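PDB 3GDI: period circadian protein homolog 2 from Mus musculus, which acts in the mammalian circadian clock as a transcriptional regulator, with tandem PAS domains that probably mediate its interactions with itself and with other clock proteins. Local coordinates for residues 104-109 with 123-128; 149-154 with 183-188; 153-158 with 275-280; 188-193 with 235-240. One frame throughout, in Å; residues are numbered along the deposited sequence.

Contact 1: 104-109 with 123-128; sequences FFCRVS and FRMTPY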
loop_
_atom_site.group_PDB
_atom_site.type_symbol
_atom_site.label_atom_id
_atom_site.label_comp_id
_atom_site.label_asym_id
_atom_site.label_seq_id
_atom_site.Cartn_x
_atom_site.Cartn_y
_atom_site.Cartn_z
ATOM N N PHE A 104 -6.524 -9.859 7.249
ATOM C CA PHE A 104 -6.883 -9.420 5.906
ATOM C C PHE A 104 -8.174 -10.132 5.512
ATOM O O PHE A 104 -8.646 -11.006 6.243
ATOM C CB PHE A 104 -5.746 -9.752 4.924
ATOM C CG PHE A 104 -5.453 -11.222 4.806
ATOM C CD1 PHE A 104 -5.932 -11.957 3.727
ATOM C CD2 PHE A 104 -4.734 -11.886 5.796
ATOM C CE1 PHE A 104 -5.704 -13.328 3.637
ATOM C CE2 PHE A 104 -4.503 -13.260 5.712
ATOM C CZ PHE A 104 -4.994 -13.980 4.627
ATOM N N PHE A 105 -8.745 -9.764 4.369
ATOM C CA PHE A 105 -9.987 -10.382 3.908
ATOM C C PHE A 105 -9.858 -11.146 2.594
ATOM O O PHE A 105 -9.119 -10.751 1.698
ATOM C CB PHE A 105 -11.077 -9.323 3.749
ATOM C CG PHE A 105 -11.372 -8.570 5.005
ATOM C CD1 PHE A 105 -10.488 -7.610 5.479
ATOM C CD2 PHE A 105 -12.538 -8.817 5.717
ATOM C CE1 PHE A 105 -10.760 -6.904 6.644
ATOM C CE2 PHE A 105 -12.818 -8.119 6.881
ATOM C CZ PHE A 105 -11.925 -7.158 7.346
ATOM N N CYS A 106 -10.610 -12.233 2.489
ATOM C CA CYS A 106 -10.616 -13.075 1.296
ATOM C C CYS A 106 -11.994 -13.667 1.056
ATOM O O CYS A 106 -12.734 -13.952 2.003
ATOM C CB CYS A 106 -9.612 -14.221 1.439
ATOM S SG CYS A 106 -8.003 -13.938 0.670
ATOM N N ARG A 107 -12.343 -13.832 -0.216
ATOM C CA ARG A 107 -13.621 -14.429 -0.586
ATOM C C ARG A 107 -13.316 -15.898 -0.857
ATOM O O ARG A 107 -12.442 -16.219 -1.659
ATOM C CB ARG A 107 -14.185 -13.739 -1.829
ATOM C CG ARG A 107 -15.044 -12.515 -1.503
ATOM C CD ARG A 107 -14.989 -11.434 -2.583
ATOM N NE ARG A 107 -13.688 -10.768 -2.587
ATOM C CZ ARG A 107 -13.462 -9.530 -3.026
ATOM N NH1 ARG A 107 -14.453 -8.790 -3.508
ATOM N NH2 ARG A 107 -12.236 -9.028 -2.975
ATOM N N VAL A 108 -14.019 -16.785 -0.163
ATOM C CA VAL A 108 -13.794 -18.222 -0.307
ATOM C C VAL A 108 -14.988 -18.944 -0.919
ATOM O O VAL A 108 -16.133 -18.558 -0.705
ATOM C CB VAL A 108 -13.472 -18.858 1.067
ATOM C CG1 VAL A 108 -13.051 -20.316 0.892
ATOM C CG2 VAL A 108 -12.373 -18.060 1.757
ATOM N N SER A 109 -14.706 -19.994 -1.682
ATOM C CA SER A 109 -15.746 -20.786 -2.335
ATOM C C SER A 109 -15.327 -22.232 -2.520
ATOM O O SER A 109 -14.235 -22.504 -3.018
ATOM C CB SER A 109 -16.079 -20.213 -3.713
ATOM O OG SER A 109 -16.907 -21.103 -4.446
ATOM N N PHE A 123 -14.551 -13.519 4.016
ATOM C CA PHE A 123 -14.032 -14.067 5.269
ATOM C C PHE A 123 -12.922 -13.187 5.820
ATOM O O PHE A 123 -12.067 -12.706 5.079
ATOM C CB PHE A 123 -13.477 -15.478 5.047
ATOM C CG PHE A 123 -14.502 -16.557 5.174
ATOM C CD1 PHE A 123 -14.756 -17.147 6.410
ATOM C CD2 PHE A 123 -15.241 -16.965 4.071
ATOM C CE1 PHE A 123 -15.733 -18.125 6.549
ATOM C CE2 PHE A 123 -16.221 -17.944 4.193
ATOM C CZ PHE A 123 -16.470 -18.527 5.435
ATOM N N ARG A 124 -12.944 -12.959 7.122
ATOM C CA ARG A 124 -11.899 -12.166 7.732
ATOM C C ARG A 124 -10.936 -13.216 8.220
ATOM O O ARG A 124 -11.353 -14.185 8.847
ATOM C CB ARG A 124 -12.436 -11.376 8.912
ATOM C CG ARG A 124 -11.408 -10.461 9.537
ATOM C CD ARG A 124 -11.366 -10.648 11.041
ATOM N NE ARG A 124 -10.479 -9.681 11.681
ATOM C CZ ARG A 124 -10.116 -9.729 12.957
ATOM N NH1 ARG A 124 -10.563 -10.703 13.736
ATOM N NH2 ARG A 124 -9.306 -8.802 13.454
ATOM N N MET A 125 -9.654 -13.043 7.933
ATOM C CA MET A 125 -8.680 -14.031 8.352
ATOM C C MET A 125 -7.482 -13.464 9.094
ATOM O O MET A 125 -6.973 -12.398 8.756
ATOM C CB MET A 125 -8.208 -14.814 7.135
ATOM C CG MET A 125 -9.340 -15.430 6.347
ATOM S SD MET A 125 -8.727 -16.636 5.174
ATOM C CE MET A 125 -8.127 -15.554 3.856
ATOM N N THR A 126 -7.041 -14.190 10.116
ATOM C CA THR A 126 -5.890 -13.785 10.908
ATOM C C THR A 126 -4.854 -14.887 10.728
ATOM O O THR A 126 -5.118 -16.053 11.033
ATOM C CB THR A 126 -6.239 -13.658 12.402
ATOM O OG1 THR A 126 -7.535 -13.066 12.550
ATOM C CG2 THR A 126 -5.219 -12.773 13.104
ATOM N N PRO A 127 -3.666 -14.531 10.216
ATOM C CA PRO A 127 -2.551 -15.442 9.958
ATOM C C PRO A 127 -1.563 -15.629 11.104
ATOM O O PRO A 127 -1.076 -14.655 11.686
ATOM C CB PRO A 127 -1.888 -14.807 8.749
ATOM C CG PRO A 127 -1.967 -13.362 9.104
ATOM C CD PRO A 127 -3.385 -13.205 9.633
ATOM N N TYR A 128 -1.253 -16.889 11.398
ATOM C CA TYR A 128 -0.309 -17.232 12.458
ATOM C C TYR A 128 0.739 -18.212 11.940
ATOM O O TYR A 128 0.407 -19.180 11.255
ATOM C CB TYR A 128 -1.047 -17.861 13.642
ATOM C CG TYR A 128 -1.964 -16.907 14.359
ATOM C CD1 TYR A 128 -1.466 -15.738 14.937
ATOM C CD2 TYR A 128 -3.329 -17.169 14.467
ATOM C CE1 TYR A 128 -2.308 -14.851 15.609
ATOM C CE2 TYR A 128 -4.182 -16.292 15.138
ATOM C CZ TYR A 128 -3.665 -15.135 15.708
ATOM O OH TYR A 128 -4.495 -14.266 16.381
#
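In Phe-104 the first torsion (chi1 62°) sets CG between the backbone N and the carbonyl carbon, and the ring so placed lies with one face to Met-125 CB. In Met-125 the first torsion (chi1 -54°) puts CG beside the backbone N, anti to the carbonyl carbon. Met-125 CB stands toward the rim of the Phe-104 ring, 4.2 Å from CZ of Phe-104. Further out, Met-125 SD lies obliquely 5.4 Å from the ring centre, a Met-aromatic contact that suits an unbranched, polarisable thioether. Pro-127 adds its CD at the ring edge, 4.1 Å from Phe-104 CE2. On the same face of the sheet Phe-123 is met by Val-108, whose CG2 comes to 3.8 Å from Phe-123 CD2. Tyr-76 and Phe-73 of helix 70-76 help to bury Phe-104.

The opposite face carries Phe-105 and Arg-124. Here the methylene part of the arginine does the packing: CG lies 4.2 Å from the centre of the Phe-105 ring, an off-centre CH-pi contact, while NE has a long, weak ion pair with Glu-182.

Four backbone bonds hold the strands. Phe-104 and Met-125 exchange two, with Met-125 N to Phe-104 O at 2.8 Å, and Cys-106 and Phe-123 exchange two more. Between them Phe-105 and Arg-124 form the non-hydrogen-bonded pair, where Phe-105 CA approaches Phe-123 O at 3.3 Å. This is the antiparallel ladder joining strand 104-108, outermost in this chain's sheet, to strand 121-131 in a five-stranded PAS sheet, strand order 2-1-5-4-3.

Contact 2: 149-154 with 183-188; sequences ERVHSG and RAVPLL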
loop_
_atom_site.group_PDB
_atom_site.type_symbol
_atom_site.label_atom_id
_atom_site.label_comp_id
_atom_site.label_asym_id
_atom_site.label_seq_id
_atom_site.Cartn_x
_atom_site.Cartn_y
_atom_site.Cartn_z
ATOM N N GLU A 149 -13.146 -16.068 9.804
ATOM C CA GLU A 149 -14.500 -15.778 10.250
ATOM C C GLU A 149 -15.335 -15.179 9.128
ATOM O O GLU A 149 -14.941 -14.192 8.504
ATOM C CB GLU A 149 -14.473 -14.809 11.426
ATOM C CG GLU A 149 -15.842 -14.321 11.840
ATOM C CD GLU A 149 -15.776 -13.383 13.025
ATOM O OE1 GLU A 149 -16.837 -12.862 13.432
ATOM O OE2 GLU A 149 -14.661 -13.171 13.549
ATOM N N ARG A 150 -16.488 -15.785 8.874
ATOM C CA ARG A 150 -17.390 -15.316 7.832
ATOM C C ARG A 150 -17.880 -13.925 8.237
ATOM O O ARG A 150 -18.242 -13.706 9.391
ATOM C CB ARG A 150 -18.568 -16.284 7.701
ATOM C CG ARG A 150 -19.175 -16.368 6.318
ATOM C CD ARG A 150 -20.415 -15.527 6.172
ATOM N NE ARG A 150 -20.909 -15.588 4.799
ATOM C CZ ARG A 150 -21.982 -14.939 4.348
ATOM N NH1 ARG A 150 -22.698 -14.169 5.163
ATOM N NH2 ARG A 150 -22.334 -15.052 3.073
ATOM N N VAL A 151 -17.876 -12.993 7.286
ATOM C CA VAL A 151 -18.305 -11.621 7.532
ATOM C C VAL A 151 -19.739 -11.364 7.076
ATOM O O VAL A 151 -20.150 -11.795 5.994
ATOM C CB VAL A 151 -17.370 -10.618 6.822
ATOM C CG1 VAL A 151 -17.891 -9.204 6.993
ATOM C CG2 VAL A 151 -15.968 -10.724 7.394
ATOM N N HIS A 152 -20.493 -10.649 7.908
ATOM C CA HIS A 152 -21.887 -10.327 7.607
ATOM C C HIS A 152 -22.159 -8.845 7.391
ATOM O O HIS A 152 -21.605 -7.985 8.077
ATOM C CB HIS A 152 -22.810 -10.840 8.720
ATOM C CG HIS A 152 -22.895 -12.328 8.780
ATOM N ND1 HIS A 152 -22.058 -13.089 9.569
ATOM C CD2 HIS A 152 -23.660 -13.203 8.086
ATOM C CE1 HIS A 152 -22.304 -14.369 9.355
ATOM N NE2 HIS A 152 -23.269 -14.466 8.458
ATOM N N SER A 153 -23.025 -8.563 6.426
ATOM C CA SER A 153 -23.407 -7.201 6.121
ATOM C C SER A 153 -23.924 -6.549 7.394
ATOM O O SER A 153 -24.831 -7.072 8.036
ATOM C CB SER A 153 -24.503 -7.200 5.070
ATOM O OG SER A 153 -25.099 -5.925 4.993
ATOM N N GLY A 154 -23.347 -5.411 7.765
ATOM C CA GLY A 154 -23.786 -4.730 8.972
ATOM C C GLY A 154 -25.197 -4.168 8.902
ATOM O O GLY A 154 -25.668 -3.553 9.858
ATOM N N ARG A 183 -13.578 -1.841 9.567
ATOM C CA ARG A 183 -14.986 -1.599 9.848
ATOM C C ARG A 183 -15.756 -1.278 8.579
ATOM O O ARG A 183 -16.986 -1.352 8.552
ATOM C CB ARG A 183 -15.139 -0.455 10.856
ATOM C CG ARG A 183 -14.445 -0.707 12.191
ATOM C CD ARG A 183 -14.595 0.474 13.156
ATOM N NE ARG A 183 -13.975 1.698 12.653
ATOM C CZ ARG A 183 -13.920 2.846 13.326
ATOM N NH1 ARG A 183 -14.449 2.933 14.535
ATOM N NH2 ARG A 183 -13.338 3.911 12.788
ATOM N N ALA A 184 -15.025 -0.937 7.525
ATOM C CA ALA A 184 -15.633 -0.584 6.247
ATOM C C ALA A 184 -16.154 -1.778 5.453
ATOM O O ALA A 184 -17.166 -1.664 4.754
ATOM C CB ALA A 184 -14.631 0.194 5.395
ATOM N N VAL A 185 -15.476 -2.919 5.546
ATOM C CA VAL A 185 -15.912 -4.084 4.788
ATOM C C VAL A 185 -17.390 -4.394 5.026
ATOM O O VAL A 185 -18.165 -4.516 4.081
ATOM C CB VAL A 185 -15.056 -5.325 5.111
ATOM C CG1 VAL A 185 -15.559 -6.505 4.313
ATOM C CG2 VAL A 185 -13.590 -5.062 4.767
ATOM N N PRO A 186 -17.805 -4.513 6.294
ATOM C CA PRO A 186 -19.214 -4.807 6.569
ATOM C C PRO A 186 -20.179 -3.680 6.171
ATOM O O PRO A 186 -21.367 -3.919 5.953
ATOM C CB PRO A 186 -19.227 -5.059 8.081
ATOM C CG PRO A 186 -17.857 -5.567 8.346
ATOM C CD PRO A 186 -17.001 -4.649 7.518
ATOM N N LEU A 187 -19.688 -2.452 6.075
ATOM C CA LEU A 187 -20.581 -1.350 5.718
ATOM C C LEU A 187 -20.580 -1.001 4.231
ATOM O O LEU A 187 -21.447 -0.264 3.769
ATOM C CB LEU A 187 -20.233 -0.105 6.545
ATOM C CG LEU A 187 -20.409 -0.206 8.067
ATOM C CD1 LEU A 187 -19.748 0.975 8.735
ATOM C CD2 LEU A 187 -21.881 -0.263 8.420
ATOM N N LEU A 188 -19.623 -1.541 3.476
ATOM C CA LEU A 188 -19.536 -1.234 2.050
ATOM C C LEU A 188 -19.695 -2.413 1.107
ATOM O O LEU A 188 -20.184 -2.254 -0.003
ATOM C CB LEU A 188 -18.210 -0.537 1.747
ATOM C CG LEU A 188 -17.984 0.821 2.406
ATOM C CD1 LEU A 188 -16.673 1.370 1.901
ATOM C CD2 LEU A 188 -19.134 1.778 2.090
#
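Val-151 packs on Pro-186 and, more distantly, on Val-185, which gives the contact its hydrophobic part. Val-151 CG1, anti to its backbone N (chi1 175°), meets Pro-186 CG at 3.9 Å, the two side chains crossing at about a right angle. The same methyl lies 4.5 Å from Val-185 CG1, so CG1 is the branch of the valine that makes contact. A compact beta-branched residue and a rigid ring suit such a place, because neither has much side-chain freedom to lose. Val-151 also touches Phe-105 and Arg-124, which ties this loop back to the preceding sheet.

Main-chain polarity supplies the rest. Gly-154 N donates to Pro-186 O over 3.1 Å in a nearly straight bond (168° at the hydrogen), although the donor stands above the carbonyl plane. The peptide N-H makes this bond, which therefore asks nothing of a side chain, and Gly-154 is also joined to Ile-160 by a backbone bond. Nearby, His-152 O rests 3.8 Å from Pro-186 CB, a van der Waals contact.

Only 186 Å² is buried and no charged pair links the segments. The chemistry therefore implies a junction between the loop after strand 142-150 and helix 184-188 made of one main-chain bond and a small apolar patch.

Contact 3: 153-158 with 275-280; sequences SGYEAP and EDVFAA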
loop_
_atom_site.group_PDB
_atom_site.type_symbol
_atom_site.label_atom_id
_atom_site.label_comp_id
_atom_site.label_asym_id
_atom_site.label_seq_id
_atom_site.Cartn_x
_atom_site.Cartn_y
_atom_site.Cartn_z
ATOM N N SER A 153 -23.025 -8.563 6.426
ATOM C CA SER A 153 -23.407 -7.201 6.121
ATOM C C SER A 153 -23.924 -6.549 7.394
ATOM O O SER A 153 -24.831 -7.072 8.036
ATOM C CB SER A 153 -24.503 -7.200 5.070
ATOM O OG SER A 153 -25.099 -5.925 4.993
ATOM N N GLY A 154 -23.347 -5.411 7.765
ATOM C CA GLY A 154 -23.786 -4.730 8.972
ATOM C C GLY A 154 -25.197 -4.168 8.902
ATOM O O GLY A 154 -25.668 -3.553 9.858
ATOM N N TYR A 155 -25.877 -4.373 7.778
ATOM C CA TYR A 155 -27.237 -3.873 7.612
ATOM C C TYR A 155 -28.277 -4.987 7.750
ATOM O O TYR A 155 -29.441 -4.807 7.390
ATOM C CB TYR A 155 -27.397 -3.190 6.249
ATOM C CG TYR A 155 -26.375 -2.112 5.990
ATOM C CD1 TYR A 155 -25.319 -2.321 5.100
ATOM C CD2 TYR A 155 -26.439 -0.893 6.659
ATOM C CE1 TYR A 155 -24.352 -1.338 4.889
ATOM C CE2 TYR A 155 -25.475 0.096 6.456
ATOM C CZ TYR A 155 -24.439 -0.135 5.573
ATOM O OH TYR A 155 -23.494 0.838 5.379
ATOM N N GLU A 156 -27.858 -6.138 8.266
ATOM C CA GLU A 156 -28.779 -7.253 8.446
ATOM C C GLU A 156 -28.484 -8.028 9.735
ATOM O O GLU A 156 -27.327 -8.268 10.082
ATOM C CB GLU A 156 -28.725 -8.185 7.231
ATOM C CG GLU A 156 -27.451 -8.993 7.100
ATOM C CD GLU A 156 -27.394 -9.777 5.804
ATOM O OE1 GLU A 156 -26.500 -10.642 5.671
ATOM O OE2 GLU A 156 -28.235 -9.528 4.913
ATOM N N ALA A 157 -29.546 -8.398 10.444
ATOM C CA ALA A 157 -29.445 -9.138 11.699
ATOM C C ALA A 157 -28.223 -10.046 11.748
ATOM O O ALA A 157 -28.089 -10.950 10.925
ATOM C CB ALA A 157 -30.707 -9.968 11.909
ATOM N N PRO A 158 -27.314 -9.817 12.711
ATOM C CA PRO A 158 -27.349 -8.765 13.741
ATOM C C PRO A 158 -26.929 -7.413 13.162
ATOM O O PRO A 158 -25.761 -7.217 12.809
ATOM C CB PRO A 158 -26.345 -9.263 14.786
ATOM C CG PRO A 158 -26.252 -10.752 14.527
ATOM C CD PRO A 158 -26.274 -10.809 13.028
ATOM N N GLU A 275 -30.137 -4.718 1.991
ATOM C CA GLU A 275 -29.273 -5.019 3.124
ATOM C C GLU A 275 -28.033 -5.874 2.888
ATOM O O GLU A 275 -27.071 -5.768 3.647
ATOM C CB GLU A 275 -30.103 -5.635 4.250
ATOM C CG GLU A 275 -31.189 -4.708 4.760
ATOM C CD GLU A 275 -32.021 -5.326 5.866
ATOM O OE1 GLU A 275 -32.535 -6.455 5.673
ATOM O OE2 GLU A 275 -32.163 -4.677 6.925
ATOM N N ASP A 276 -28.039 -6.732 1.874
ATOM C CA ASP A 276 -26.851 -7.552 1.619
ATOM C C ASP A 276 -25.911 -6.711 0.772
ATOM O O ASP A 276 -26.046 -6.638 -0.453
ATOM C CB ASP A 276 -27.197 -8.836 0.869
ATOM C CG ASP A 276 -26.026 -9.797 0.810
ATOM O OD1 ASP A 276 -24.876 -9.325 0.672
ATOM O OD2 ASP A 276 -26.252 -11.023 0.894
ATOM N N VAL A 277 -24.954 -6.076 1.434
ATOM C CA VAL A 277 -24.022 -5.201 0.755
ATOM C C VAL A 277 -22.939 -5.932 -0.049
ATOM O O VAL A 277 -22.225 -5.319 -0.845
ATOM C CB VAL A 277 -23.396 -4.236 1.774
ATOM C CG1 VAL A 277 -22.382 -4.960 2.635
ATOM C CG2 VAL A 277 -22.809 -3.053 1.061
ATOM N N PHE A 278 -22.838 -7.246 0.134
ATOM C CA PHE A 278 -21.846 -8.041 -0.588
ATOM C C PHE A 278 -22.337 -8.571 -1.932
ATOM O O PHE A 278 -21.534 -9.007 -2.764
ATOM C CB PHE A 278 -21.364 -9.201 0.282
ATOM C CG PHE A 278 -20.532 -8.759 1.445
ATOM C CD1 PHE A 278 -19.285 -8.182 1.235
ATOM C CD2 PHE A 278 -21.020 -8.857 2.744
ATOM C CE1 PHE A 278 -18.532 -7.701 2.295
ATOM C CE2 PHE A 278 -20.276 -8.380 3.811
ATOM C CZ PHE A 278 -19.023 -7.796 3.586
ATOM N N ALA A 279 -23.649 -8.533 -2.149
ATOM C CA ALA A 279 -24.222 -8.995 -3.408
ATOM C C ALA A 279 -23.553 -8.235 -4.549
ATOM O O ALA A 279 -22.783 -7.304 -4.309
ATOM C CB ALA A 279 -25.718 -8.744 -3.418
ATOM N N ALA A 280 -23.844 -8.626 -5.785
ATOM C CA ALA A 280 -23.260 -7.965 -6.948
ATOM C C ALA A 280 -24.242 -6.961 -7.541
ATOM O O ALA A 280 -25.447 -7.085 -7.352
ATOM C CB ALA A 280 -22.885 -8.996 -7.990
#
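Glu-275 brings its side chain up against Tyr-155 O, and every carbon of it stays close to that carbonyl oxygen. CB is 3.3 Å from Tyr-155 O, CG 3.2 Å and CD 3.0 Å. At the tip OE1 lies farther off, whereas OE2 comes to 2.8 Å from the same oxygen; both are acceptors and do not bond, and the carboxylate has its salt bridge with Arg-159 instead, which probably offsets the repulsion. Glu-156 OE2 lies 4.7 Å from Asp-276 OD2, so these two acids may bind a proton a little more readily than isolated carboxylates.

The backbone of Glu-275 is gripped by Ser-153. With OG anti to the backbone N (chi1 166°), the hydroxyl donates to Glu-275 O, though the modelled bond is doubtfully short. OG also accepts from Tyr-155 N at 3.3 Å, a double role that suits serine. Tyr-155 turns its ring edge toward Glu-275 O and Val-277 CB, and its OH bonds to Leu-187 O. Phe-278 meets Ser-153 by its own edge, CE2 lying 3.8 Å from Ser-153 N.

Asp-276 OD1 accepts from Phe-278 N at 3.0 Å, its short carboxylate reaching the N-H two residues on. Two type I beta turns thus meet, Ser-153 to Glu-156 opening with an ST turn and Asp-276 to Ala-279 with an Asx turn, in the loops that precede and follow the second PAS sheet.

Contact 4: 188-193 with 235-240; sequences LGYLPQ and RTRNGE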
loop_
_atom_site.group_PDB
_atom_site.type_symbol
_atom_site.label_atom_id
_atom_site.label_comp_id
_atom_site.label_asym_id
_atom_site.label_seq_id
_atom_site.Cartn_x
_atom_site.Cartn_y
_atom_site.Cartn_z
ATOM N N LEU A 188 -19.623 -1.541 3.476
ATOM C CA LEU A 188 -19.536 -1.234 2.050
ATOM C C LEU A 188 -19.695 -2.413 1.107
ATOM O O LEU A 188 -20.184 -2.254 -0.003
ATOM C CB LEU A 188 -18.210 -0.537 1.747
ATOM C CG LEU A 188 -17.984 0.821 2.406
ATOM C CD1 LEU A 188 -16.673 1.370 1.901
ATOM C CD2 LEU A 188 -19.134 1.778 2.090
ATOM N N GLY A 189 -19.281 -3.595 1.537
ATOM C CA GLY A 189 -19.389 -4.752 0.664
ATOM C C GLY A 189 -18.078 -5.056 -0.051
ATOM O O GLY A 189 -17.882 -6.166 -0.558
ATOM N N TYR A 190 -17.178 -4.075 -0.097
ATOM C CA TYR A 190 -15.887 -4.280 -0.740
ATOM C C TYR A 190 -14.874 -4.770 0.271
ATOM O O TYR A 190 -15.001 -4.497 1.460
ATOM C CB TYR A 190 -15.322 -2.977 -1.310
ATOM C CG TYR A 190 -16.129 -2.303 -2.383
ATOM C CD1 TYR A 190 -16.850 -1.140 -2.107
ATOM C CD2 TYR A 190 -16.121 -2.783 -3.689
ATOM C CE1 TYR A 190 -17.535 -0.467 -3.114
ATOM C CE2 TYR A 190 -16.806 -2.122 -4.705
ATOM C CZ TYR A 190 -17.506 -0.966 -4.414
ATOM O OH TYR A 190 -18.157 -0.293 -5.427
ATOM N N LEU A 191 -13.866 -5.493 -0.207
ATOM C CA LEU A 191 -12.777 -5.936 0.658
ATOM C C LEU A 191 -11.693 -4.864 0.441
ATOM O O LEU A 191 -11.597 -4.278 -0.644
ATOM C CB LEU A 191 -12.291 -7.320 0.246
ATOM C CG LEU A 191 -13.347 -8.429 0.382
ATOM C CD1 LEU A 191 -12.669 -9.798 0.198
ATOM C CD2 LEU A 191 -14.022 -8.354 1.757
ATOM N N PRO A 192 -10.872 -4.582 1.462
ATOM C CA PRO A 192 -9.837 -3.552 1.298
ATOM C C PRO A 192 -9.135 -3.494 -0.052
ATOM O O PRO A 192 -8.959 -2.417 -0.612
ATOM C CB PRO A 192 -8.875 -3.849 2.438
ATOM C CG PRO A 192 -9.803 -4.364 3.517
ATOM C CD PRO A 192 -10.689 -5.309 2.732
ATOM N N GLN A 193 -8.760 -4.650 -0.586
ATOM C CA GLN A 193 -8.041 -4.715 -1.847
ATOM C C GLN A 193 -8.813 -4.279 -3.077
ATOM O O GLN A 193 -8.205 -4.038 -4.126
ATOM C CB GLN A 193 -7.494 -6.129 -2.078
ATOM C CG GLN A 193 -8.533 -7.238 -2.098
ATOM C CD GLN A 193 -8.735 -7.902 -0.729
ATOM O OE1 GLN A 193 -9.162 -9.050 -0.650
ATOM N NE2 GLN A 193 -8.426 -7.180 0.346
ATOM N N ARG A 235 -20.884 4.896 -3.021
ATOM C CA ARG A 235 -21.384 3.669 -3.625
ATOM C C ARG A 235 -20.854 2.396 -2.974
ATOM O O ARG A 235 -19.664 2.281 -2.676
ATOM C CB ARG A 235 -21.062 3.643 -5.116
ATOM C CG ARG A 235 -21.610 2.415 -5.839
ATOM C CD ARG A 235 -21.741 2.666 -7.338
ATOM N NE ARG A 235 -20.513 3.216 -7.900
ATOM C CZ ARG A 235 -19.373 2.542 -8.000
ATOM N NH1 ARG A 235 -18.298 3.123 -8.517
ATOM N NH2 ARG A 235 -19.313 1.279 -7.597
ATOM N N THR A 236 -21.740 1.432 -2.758
ATOM C CA THR A 236 -21.324 0.181 -2.150
ATOM C C THR A 236 -21.127 -0.881 -3.228
ATOM O O THR A 236 -21.339 -0.628 -4.418
ATOM C CB THR A 236 -22.355 -0.326 -1.119
ATOM O OG1 THR A 236 -23.500 -0.855 -1.797
ATOM C CG2 THR A 236 -22.798 0.811 -0.208
ATOM N N ARG A 237 -20.727 -2.071 -2.791
ATOM C CA ARG A 237 -20.462 -3.195 -3.677
ATOM C C ARG A 237 -21.673 -3.584 -4.520
ATOM O O ARG A 237 -21.517 -3.983 -5.665
ATOM C CB ARG A 237 -19.998 -4.396 -2.840
ATOM C CG ARG A 237 -19.527 -5.617 -3.625
ATOM C CD ARG A 237 -18.264 -5.313 -4.406
ATOM N NE ARG A 237 -17.461 -6.506 -4.684
ATOM C CZ ARG A 237 -17.898 -7.587 -5.330
ATOM N NH1 ARG A 237 -19.147 -7.649 -5.778
ATOM N NH2 ARG A 237 -17.075 -8.610 -5.537
ATOM N N ASN A 238 -22.873 -3.464 -3.958
ATOM C CA ASN A 238 -24.082 -3.833 -4.687
ATOM C C ASN A 238 -24.655 -2.713 -5.558
ATOM O O ASN A 238 -25.800 -2.790 -6.009
ATOM C CB ASN A 238 -25.152 -4.363 -3.713
ATOM C CG ASN A 238 -25.786 -3.269 -2.846
ATOM O OD1 ASN A 238 -26.409 -3.563 -1.825
ATOM N ND2 ASN A 238 -25.643 -2.017 -3.258
ATOM N N GLY A 239 -23.859 -1.672 -5.795
ATOM C CA GLY A 239 -24.310 -0.579 -6.646
ATOM C C GLY A 239 -25.219 0.426 -5.970
ATOM O O GLY A 239 -25.594 1.441 -6.558
ATOM N N GLU A 240 -25.563 0.151 -4.720
ATOM C CA GLU A 240 -26.435 1.027 -3.958
ATOM C C GLU A 240 -25.588 2.016 -3.174
ATOM O O GLU A 240 -24.483 1.686 -2.740
ATOM C CB GLU A 240 -27.261 0.195 -2.984
ATOM C CG GLU A 240 -28.677 0.642 -2.816
ATOM C CD GLU A 240 -29.640 -0.459 -3.172
ATOM O OE1 GLU A 240 -29.730 -0.801 -4.371
ATOM O OE2 GLU A 240 -30.297 -0.997 -2.256
HETATM O O HOH W 1 -20.319 -0.991 -7.160
#
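Leu-188 O, at the end of helix 184-188, accepts from Arg-237 N at 2.8 Å in a nearly straight bond (172° at the hydrogen), while Thr-236 CB crowds the same oxygen. The leucine side chain packs loosely on the threonine, CD2 4.4 Å from CG2. Gly-189 then leaves the helix with positive phi (98°), a conformation easy for glycine, and its bare backbone lets Arg-237 CB come within 3.4 Å of Gly-189 C.

Tyr-190 gives the broadest surface. Arg-237 CB sits over the ring face, 4.2 Å from the centre, in a CH-pi contact; beyond it Arg-237 CD reaches 3.4 Å from Tyr-190 CD2. The long aliphatic part of the arginine suits this flat ring, whose edge looks to Arg-235 O. At the phenolic end a water bonds Tyr-190 OH (2.9 Å from the water oxygen) and donates to Thr-236 O. Arg-235 NH2 bonds that water weakly and forms a salt bridge with Glu-286. Past Tyr-190 the chain turns to the first sheet, where Leu-191 and Pro-192 touch Phe-105.

Within 235-240, Glu-240 O takes Thr-236 N and OG1 from opposite faces of its plane. With Gly-239 at positive phi, residues 236-240 form the type I turn plus G1 bulge of a 3:5 hairpin whose strands, 227-235 and 241-252, belong to the second PAS domain.

Along the chain contact 1 comes first, within the sheet of the PAS-A domain; its strand 121-131 neighbours strand 142-150, from which contact 2 starts. Contacts 2 and 3 share Ser-153 and Gly-154, and their centres are about 8 Å apart. Contact 4, which shares Leu-188 with contact 2, belongs to the second PAS domain and falls between the two segments of contact 3 in sequence. Centres of contacts 1 and 4 are about 17 Å apart, yet they touch through strand 104-108 and segment 188-193. Helix 184-188 and the start of helix 192-195 are thus placed against strand 104-108 of the first sheet, consistent with a defined relative placement of the tandem domains.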